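Local coordinates for mandelate racemase/muconate lactonizing enzyme family protein (Roseovarius nubinhibens ISM, PDB 3U4F), which binds magnesium and probably acts as a hydro-lyase, as a mandelate racemase-like member of the enolase superfamily, at residues 51-55 with 56-60. Sequence-based numbering, arbitrary orientation.
Sequences GQVST and YHSDI
The loop joining strand 48-52 to helix 58-73, in the N-terminal capping domain of the enolase-superfamily fold, turns through Thr55, Tyr56 and Ser58, with Tyr56 about 9 Å from the bound guanidine, side chain to ligand. In this family such capping-domain loops help to close the barrel's active site. The side chains of Thr55 and Tyr56 run alongside each other, and Thr55 CB rests over one face of the Tyr56 ring, 4.1 Å from its centroid and displaced toward the rim, a CH-pi contact. With Thr55 OG1 between the backbone N and the carbonyl carbon (chi1 47°), the hydroxyl comes 3.3 Å from Tyr56 CE2. Both hydroxyls, Thr55 OG1 and Tyr56 OH, hydrogen-bond to Asn310 ND2, and this shared amide ties the loop to the barrel domain; Tyr283 of helix 281-284 and Tyr342 also touch the tyrosine. Without the ring, as with an alanine here, Thr55 CB is likely to lose its aromatic cover and Asn310 one of its two hydroxyl partners. Within the loop, Ser54 OG reaches forward to Thr55 O at 2.9 Å, in the carbonyl plane. A water lies within hydrogen-bonding distance of both Ser54 O and Tyr56 O and probably shares its protons between them and other acceptors. Val53 CG2 packs against Ser58 CB at 4.0 Å, beside Thr61, Cys62 and Leu65 of the same helix. His57 takes the N-cap position, and just after it Ser58 turns back on the loop: its OG, anti to its own carbonyl carbon (chi1 -60°), donates to a lone pair of Ser54 O at 2.9 Å.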
# COMPACT_ATOMS: atom_id res chain seq x y z
N GLY A 51 -13.22 8.90 16.66
CA GLY A 51 -12.25 7.84 16.38
C GLY A 51 -10.89 8.48 16.09
O GLY A 51 -10.70 9.70 16.32
N GLN A 52 -9.95 7.68 15.62
CA GLN A 52 -8.60 8.17 15.35
C GLN A 52 -8.07 7.46 14.14
O GLN A 52 -8.28 6.26 13.97
CB GLN A 52 -7.68 7.95 16.56
CG GLN A 52 -6.30 8.60 16.45
CD GLN A 52 -5.33 7.95 17.42
OE1 GLN A 52 -5.41 8.16 18.62
NE2 GLN A 52 -4.42 7.12 16.88
N VAL A 53 -7.46 8.22 13.23
CA VAL A 53 -6.65 7.59 12.19
C VAL A 53 -5.33 7.07 12.79
O VAL A 53 -4.92 7.47 13.89
CB VAL A 53 -6.37 8.57 11.00
CG1 VAL A 53 -7.70 9.02 10.33
CG2 VAL A 53 -5.53 9.77 11.47
N SER A 54 -4.63 6.22 12.05
CA SER A 54 -3.31 5.85 12.53
C SER A 54 -2.41 7.06 12.77
O SER A 54 -2.48 8.06 12.02
CB SER A 54 -2.60 4.88 11.56
OG SER A 54 -1.31 4.64 12.07
N THR A 55 -1.58 6.97 13.80
CA THR A 55 -0.51 7.93 14.04
C THR A 55 0.53 7.84 12.94
O THR A 55 0.57 6.85 12.21
CB THR A 55 0.20 7.67 15.37
OG1 THR A 55 0.51 6.26 15.47
CG2 THR A 55 -0.71 8.07 16.56
N TYR A 56 1.27 8.95 12.80
CA TYR A 56 2.45 9.17 11.96
C TYR A 56 2.02 9.63 10.57
O TYR A 56 1.32 8.90 9.86
CB TYR A 56 3.41 7.98 11.93
CG TYR A 56 3.79 7.46 13.32
CD1 TYR A 56 4.55 8.25 14.19
CD2 TYR A 56 3.39 6.19 13.74
CE1 TYR A 56 4.90 7.77 15.48
CE2 TYR A 56 3.74 5.70 15.02
CZ TYR A 56 4.49 6.50 15.87
OH TYR A 56 4.81 6.00 17.12
N HIS A 57 2.39 10.86 10.24
CA HIS A 57 1.93 11.51 9.00
C HIS A 57 0.40 11.54 8.92
O HIS A 57 -0.20 11.38 7.86
CB HIS A 57 2.64 10.87 7.77
CG HIS A 57 4.14 10.83 7.90
ND1 HIS A 57 4.90 9.73 7.57
CD2 HIS A 57 5.00 11.75 8.40
CE1 HIS A 57 6.18 9.97 7.84
NE2 HIS A 57 6.26 11.18 8.35
N SER A 58 -0.25 11.78 10.06
CA SER A 58 -1.70 11.72 10.14
C SER A 58 -2.37 12.80 9.30
O SER A 58 -3.50 12.63 8.89
CB SER A 58 -2.16 11.84 11.59
OG SER A 58 -1.60 10.78 12.34
N ASP A 59 -1.65 13.88 9.03
CA ASP A 59 -2.18 14.95 8.17
C ASP A 59 -2.35 14.46 6.73
O ASP A 59 -3.33 14.80 6.08
CB ASP A 59 -1.31 16.23 8.24
CG ASP A 59 0.14 15.99 7.84
OD1 ASP A 59 0.71 14.93 8.20
OD2 ASP A 59 0.72 16.87 7.16
N ILE A 60 -1.41 13.64 6.25
CA ILE A 60 -1.55 13.04 4.91
C ILE A 60 -2.70 12.07 4.95
O ILE A 60 -3.58 12.08 4.08
CB ILE A 60 -0.25 12.34 4.49
CG1 ILE A 60 0.94 13.33 4.60
CG2 ILE A 60 -0.38 11.77 3.07
CD1 ILE A 60 2.28 12.77 4.09
O HOH W 1 -1.18 7.90 9.53